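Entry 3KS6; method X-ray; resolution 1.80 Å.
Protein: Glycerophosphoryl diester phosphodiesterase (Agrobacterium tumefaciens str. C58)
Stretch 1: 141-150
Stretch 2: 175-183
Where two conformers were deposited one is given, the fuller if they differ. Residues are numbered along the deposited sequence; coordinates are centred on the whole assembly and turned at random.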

ATOM      1  N   LEU A 141     -11.385   3.348  -0.384  1.00 17.51           N
ATOM      2  CA  LEU A 141     -12.740   3.419  -0.924  1.00 17.19           C
ATOM      3  C   LEU A 141     -13.515   2.126  -0.752  1.00 17.00           C
ATOM      4  O   LEU A 141     -13.139   1.068  -1.256  1.00 14.94           O
ATOM      5  CB  LEU A 141     -12.748   3.824  -2.390  1.00 19.82           C
ATOM      6  CG  LEU A 141     -12.680   5.321  -2.737  1.00 21.50           C
ATOM      7  CD1 LEU A 141     -11.421   5.933  -2.212  1.00 20.96           C
ATOM      8  CD2 LEU A 141     -12.777   5.587  -4.248  1.00 19.38           C
ATOM      9  N   LEU A 142     -14.625   2.216  -0.039  1.00 14.78           N
ATOM     10  CA  LEU A 142     -15.503   1.069   0.150  1.00 14.21           C
ATOM     11  C   LEU A 142     -16.075   0.555  -1.168  1.00 17.40           C
ATOM     12  O   LEU A 142     -16.309  -0.647  -1.312  1.00 17.54           O
ATOM     13  CB  LEU A 142     -16.663   1.383   1.098  1.00 16.32           C
ATOM     14  CG  LEU A 142     -16.336   1.410   2.568  1.00 16.93           C
ATOM     15  CD1 LEU A 142     -17.667   1.699   3.326  1.00 17.31           C
ATOM     16  CD2 LEU A 142     -15.694   0.099   3.033  1.00 18.27           C
ATOM     17  N   ALA A 143     -16.322   1.435  -2.131  1.00 19.01           N
ATOM     18  CA  ALA A 143     -16.799   0.973  -3.436  1.00 18.23           C
ATOM     19  C   ALA A 143     -15.809  -0.009  -4.021  1.00 21.02           C
ATOM     20  O   ALA A 143     -16.197  -1.011  -4.608  1.00 19.23           O
ATOM     21  CB  ALA A 143     -16.978   2.174  -4.445  1.00 18.00           C
ATOM     22  N   SER A 144     -14.522   0.333  -3.895  1.00 20.12           N
ATOM     23  CA  SER A 144     -13.440  -0.492  -4.409  1.00 19.76           C
ATOM     24  C   SER A 144     -13.274  -1.761  -3.554  1.00 18.14           C
ATOM     25  O   SER A 144     -12.969  -2.815  -4.083  1.00 17.83           O
ATOM     26  CB  SER A 144     -12.130   0.306  -4.499  1.00 20.68           C
ATOM     27  OG  SER A 144     -12.248   1.414  -5.376  1.00 22.74           O
HETATM   28  N   MSE A 145     -13.522  -1.668  -2.256  0.50 18.45           N
HETATM   29  CA  MSE A 145     -13.490  -2.854  -1.399  0.50 17.49           C
HETATM   30  C   MSE A 145     -14.597  -3.825  -1.801  0.50 18.35           C
HETATM   31  O   MSE A 145     -14.416  -5.049  -1.798  0.50 16.36           O
HETATM   32  CB  MSE A 145     -13.670  -2.448   0.059  0.50 17.32           C
HETATM   33  CG  MSE A 145     -12.578  -1.523   0.595  0.50 13.99           C
HETATM   34 SE   MSE A 145     -10.799  -2.332   0.659  0.38 13.08          SE
HETATM   35  CE  MSE A 145     -10.216  -2.390  -1.036  0.50 21.34           C
ATOM     36  N   ASP A 146     -15.760  -3.271  -2.130  1.00 19.39           N
ATOM     37  CA  ASP A 146     -16.878  -4.085  -2.590  1.00 18.46           C
ATOM     38  C   ASP A 146     -16.573  -4.782  -3.910  1.00 17.67           C
ATOM     39  O   ASP A 146     -16.906  -5.946  -4.104  1.00 19.97           O
ATOM     40  CB  ASP A 146     -18.180  -3.244  -2.659  1.00 15.92           C
ATOM     41  CG  ASP A 146     -18.702  -2.862  -1.291  1.00 20.37           C
ATOM     42  OD1 ASP A 146     -18.143  -3.342  -0.270  1.00 18.89           O
ATOM     43  OD2 ASP A 146     -19.697  -2.082  -1.225  1.00 20.21           O
ATOM     44  N   GLU A 147     -15.933  -4.076  -4.820  1.00 19.75           N
ATOM     45  CA  GLU A 147     -15.509  -4.684  -6.089  1.00 19.77           C
ATOM     46  C   GLU A 147     -14.529  -5.814  -5.931  1.00 21.99           C
ATOM     47  O   GLU A 147     -14.659  -6.886  -6.564  1.00 22.97           O
ATOM     48  CB  GLU A 147     -14.876  -3.648  -6.985  1.00 20.76           C
ATOM     49  CG  GLU A 147     -15.846  -2.976  -7.871  1.00 30.14           C
ATOM     50  CD  GLU A 147     -15.142  -2.207  -8.980  1.00 34.24           C
ATOM     51  OE1 GLU A 147     -14.480  -1.208  -8.674  1.00 37.45           O
ATOM     52  OE2 GLU A 147     -15.250  -2.618 -10.148  1.00 49.62           O
ATOM     53  N   LEU A 148     -13.537  -5.581  -5.083  1.00 21.70           N
ATOM     54  CA  LEU A 148     -12.551  -6.618  -4.788  1.00 20.21           C
ATOM     55  C   LEU A 148     -13.203  -7.844  -4.155  1.00 20.11           C
ATOM     56  O   LEU A 148     -12.852  -8.980  -4.473  1.00 22.56           O
ATOM     57  CB  LEU A 148     -11.453  -6.049  -3.902  1.00 21.57           C
ATOM     58  CG  LEU A 148     -10.484  -5.049  -4.511  1.00 22.68           C
ATOM     59  CD1 LEU A 148      -9.721  -4.323  -3.395  1.00 20.21           C
ATOM     60  CD2 LEU A 148      -9.486  -5.739  -5.461  1.00 21.07           C
ATOM     61  N   TRP A 149     -14.162  -7.633  -3.265  1.00 20.69           N
ATOM     62  CA  TRP A 149     -14.831  -8.749  -2.590  1.00 21.16           C
ATOM     63  C   TRP A 149     -15.474  -9.692  -3.627  1.00 23.19           C
ATOM     64  O   TRP A 149     -15.424 -10.912  -3.502  1.00 21.27           O
ATOM     65  CB  TRP A 149     -15.866  -8.216  -1.614  1.00 24.63           C
ATOM     66  CG  TRP A 149     -16.714  -9.250  -0.978  1.00 26.70           C
ATOM     67  CD1 TRP A 149     -16.397 -10.080   0.067  1.00 33.00           C
ATOM     68  CD2 TRP A 149     -18.032  -9.589  -1.378  1.00 38.05           C
ATOM     69  NE1 TRP A 149     -17.449 -10.903   0.342  1.00 29.45           N
ATOM     70  CE2 TRP A 149     -18.468 -10.627  -0.537  1.00 38.44           C
ATOM     71  CE3 TRP A 149     -18.890  -9.118  -2.391  1.00 39.92           C
ATOM     72  CZ2 TRP A 149     -19.745 -11.201  -0.664  1.00 44.75           C
ATOM     73  CZ3 TRP A 149     -20.160  -9.680  -2.520  1.00 40.17           C
ATOM     74  CH2 TRP A 149     -20.574 -10.714  -1.660  1.00 40.51           C
ATOM     75  N   LYS A 150     -16.036  -9.123  -4.670  1.00 22.98           N
ATOM     76  CA  LYS A 150     -16.695  -9.930  -5.691  1.00 28.68           C
ATOM     77  C   LYS A 150     -15.696 -10.569  -6.625  1.00 27.90           C
ATOM     78  O   LYS A 150     -15.936 -11.665  -7.122  1.00 29.02           O
ATOM     79  CB  LYS A 150     -17.651  -9.069  -6.530  1.00 29.93           C
ATOM     80  CG  LYS A 150     -18.886  -8.540  -5.794  1.00 36.97           C
ATOM     81  CD  LYS A 150     -19.951  -8.049  -6.799  1.00 40.31           C
ATOM     82  CE  LYS A 150     -21.343  -7.883  -6.140  1.00 49.61           C
ATOM     83  NZ  LYS A 150     -21.974  -9.193  -5.726  1.00 60.18           N
ATOM     84  N   GLU A 175     -18.520  -1.339  12.603  0.50 19.15           N
ATOM     85  CA  GLU A 175     -19.830  -1.727  12.036  0.50 20.02           C
ATOM     86  C   GLU A 175     -19.732  -1.887  10.521  0.50 19.95           C
ATOM     87  O   GLU A 175     -20.193  -2.874   9.928  0.50 18.56           O
ATOM     88  CB  GLU A 175     -20.878  -0.604  12.231  0.50 19.75           C
ATOM     89  CG  GLU A 175     -21.433  -0.362  13.623  0.50 25.03           C
ATOM     90  CD  GLU A 175     -22.217   0.967  13.741  0.50 23.64           C
ATOM     91  OE1 GLU A 175     -22.486   1.661  12.708  0.50 12.62           O
ATOM     92  OE2 GLU A 175     -22.559   1.317  14.897  0.50 33.60           O
ATOM     93  N   THR A 176     -19.163  -0.853   9.917  1.00 19.34           N
ATOM     94  CA  THR A 176     -19.081  -0.713   8.491  1.00 18.00           C
ATOM     95  C   THR A 176     -18.217  -1.788   7.860  1.00 18.96           C
ATOM     96  O   THR A 176     -18.596  -2.433   6.860  1.00 19.39           O
ATOM     97  CB  THR A 176     -18.567   0.699   8.128  1.00 22.59           C
ATOM     98  OG1 THR A 176     -19.442   1.666   8.721  1.00 19.25           O
ATOM     99  CG2 THR A 176     -18.514   0.882   6.610  1.00 20.70           C
ATOM    100  N   ALA A 177     -17.065  -2.032   8.459  1.00 16.93           N
ATOM    101  CA  ALA A 177     -16.204  -3.100   7.983  1.00 19.20           C
ATOM    102  C   ALA A 177     -16.937  -4.451   8.025  1.00 17.87           C
ATOM    103  O   ALA A 177     -16.912  -5.197   7.061  1.00 19.22           O
ATOM    104  CB  ALA A 177     -14.897  -3.157   8.812  1.00 16.18           C
ATOM    105  N   ILE A 178     -17.614  -4.749   9.123  1.00 18.41           N
ATOM    106  CA  ILE A 178     -18.321  -6.003   9.267  1.00 18.92           C
ATOM    107  C   ILE A 178     -19.427  -6.141   8.212  1.00 18.30           C
ATOM    108  O   ILE A 178     -19.555  -7.207   7.586  1.00 19.27           O
ATOM    109  CB  ILE A 178     -18.876  -6.169  10.707  1.00 21.17           C
ATOM    110  CG1 ILE A 178     -17.687  -6.380  11.675  1.00 21.28           C
ATOM    111  CG2 ILE A 178     -19.853  -7.357  10.786  1.00 22.31           C
ATOM    112  CD1 ILE A 178     -18.089  -6.249  13.143  1.00 21.56           C
ATOM    113  N   ALA A 179     -20.184  -5.065   8.006  1.00 19.67           N
ATOM    114  CA  ALA A 179     -21.306  -5.032   7.058  1.00 18.67           C
ATOM    115  C   ALA A 179     -20.818  -5.291   5.636  1.00 20.12           C
ATOM    116  O   ALA A 179     -21.552  -5.844   4.788  1.00 20.26           O
ATOM    117  CB  ALA A 179     -22.001  -3.720   7.123  1.00 21.11           C
ATOM    118  N   HIS A 180     -19.582  -4.902   5.383  1.00 17.96           N
ATOM    119  CA  HIS A 180     -18.957  -5.092   4.070  1.00 17.68           C
ATOM    120  C   HIS A 180     -18.011  -6.306   3.941  1.00 16.28           C
ATOM    121  O   HIS A 180     -17.264  -6.437   2.938  1.00 18.85           O
ATOM    122  CB  HIS A 180     -18.223  -3.827   3.750  1.00 17.15           C
ATOM    123  CG  HIS A 180     -19.137  -2.718   3.332  1.00 18.74           C
ATOM    124  ND1 HIS A 180     -19.325  -2.388   2.003  1.00 21.14           N
ATOM    125  CD2 HIS A 180     -19.953  -1.911   4.045  1.00 24.42           C
ATOM    126  CE1 HIS A 180     -20.188  -1.390   1.924  1.00 25.22           C
ATOM    127  NE2 HIS A 180     -20.590  -1.085   3.147  1.00 21.46           N
ATOM    128  N   SER A 181     -18.086  -7.198   4.907  1.00 19.23           N
ATOM    129  CA  SER A 181     -17.253  -8.414   4.918  1.00 18.03           C
ATOM    130  C   SER A 181     -15.765  -8.115   4.789  1.00 19.03           C
ATOM    131  O   SER A 181     -15.037  -8.855   4.111  1.00 20.46           O
ATOM    132  CB  SER A 181     -17.670  -9.408   3.822  1.00 21.33           C
ATOM    133  OG  SER A 181     -19.018  -9.779   3.972  1.00 28.92           O
ATOM    134  N   ILE A 182     -15.318  -7.063   5.475  1.00 15.69           N
ATOM    135  CA  ILE A 182     -13.908  -6.670   5.536  1.00 15.24           C
ATOM    136  C   ILE A 182     -13.381  -7.228   6.862  1.00 18.47           C
ATOM    137  O   ILE A 182     -14.013  -7.043   7.905  1.00 19.86           O
ATOM    138  CB  ILE A 182     -13.753  -5.092   5.429  1.00 16.88           C
ATOM    139  CG1 ILE A 182     -14.256  -4.611   4.039  1.00 19.97           C
ATOM    140  CG2 ILE A 182     -12.319  -4.643   5.650  1.00 17.82           C
ATOM    141  CD1 ILE A 182     -14.557  -3.137   3.960  1.00 16.79           C
ATOM    142  N   HIS A 183     -12.225  -7.878   6.809  1.00 18.31           N
ATOM    143  CA  HIS A 183     -11.651  -8.563   7.963  1.00 21.01           C
ATOM    144  C   HIS A 183     -10.430  -7.887   8.544  1.00 20.08           C
ATOM    145  O   HIS A 183      -9.902  -8.371   9.544  1.00 17.08           O
ATOM    146  CB  HIS A 183     -11.305  -9.989   7.574  1.00 23.31           C
ATOM    147  CG  HIS A 183     -12.455 -10.708   6.954  1.00 28.22           C
ATOM    148  ND1 HIS A 183     -13.627 -10.938   7.637  1.00 31.86           N
ATOM    149  CD2 HIS A 183     -12.637 -11.194   5.707  1.00 33.81           C
ATOM    150  CE1 HIS A 183     -14.477 -11.562   6.843  1.00 34.62           C
ATOM    151  NE2 HIS A 183     -13.905 -11.717   5.662  1.00 30.07           N
TER
HETATM  152  O   HOH W   1     -16.146  -5.112   0.856  1.00 23.85           O

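The first stretch is almost wholly helical. Leu141 occupies the N-cap position, and its carbonyl accepts the first hydrogen bond of the helix, from Met145 N to Leu141 O at 2.9 Å. The helix then runs from 142 through 150 and beyond. The second stretch brings in the last residues of another helix, 175-179, and then leaves helical geometry at His180. Ser181 follows with positive phi and psi (54°/41°), and Ile182 is extended (-99°/133°). The turn remains tied to the helix it ends: Ser181 N donates to Ile178 O at 3.1 Å, and Ile182 N reaches back to Ala177 O at 2.9 Å. The backbones stand well apart, with Asp146 CA and His180 CA 7.0 Å from each other and Met145 CA and Ile182 CA at 7.9 Å. That spacing leaves the contact to side chains, assisted by one bridging water.

The contacting residues of the first helix, 142, 145, 146 and 149, follow the three- and four-residue spacing that places side chains along one side of a helix. At the center of the polar part, His180 ND1 donates a hydrogen bond to Asp146 OD1, 2.7 Å long and nearly straight at 170°. The CA-to-CB bond of Asp146 points sideways, but its m rotamer brings the carboxylate nearer, close to the plane of the imidazole, where a ring N-H can meet it. Histidine suits this place because its ring offers both a donor at the edge and a flat face for packing. Water 1 reinforces the link, donating to Asp146 OD1 at 2.9 Å and to His180 O at 2.7 Å. The same carboxylate oxygen thus serves the histidine side chain directly and its backbone through the water, which also gives the carbonyl of His180, just past the helix, a polar partner.

Leu142 uses the other property of the imidazole. Its CD1 lies over one ring face, 4.2 Å from the centroid of the His180 ring and 17° off the normal, a CH-pi contact. Leu142 CD1 also meets Thr176 CG2 at 3.5 Å. Threonine fits well here, since its methyl packs against the leucine while its hydroxyl is hydrogen-bonded elsewhere in the structure. The second methyl of the leucine turns to Ile182, with Leu142 CD2 3.6 Å from Ile182 CD1, so the forked side chain fills space on two fronts.

Ile182 is buried, and its long branch, with chi2 near t, carries CD1 to within reach of both Leu142 and Met145, a selenomethionine. The contact from Met145 CB to Ile182 CD1 is 4.1 Å; the end of the Met145 side chain leads away from the second stretch. At the more open end, Trp149 extends its indole in the t rotamer. Serine here presents its CB to the indole at an oblique angle, with Ser181 CB 3.8 Å from Trp149 NE1. Altogether the contact buries 342 Å², both sides summed, a modest area combining a directed polar link with close apolar packing.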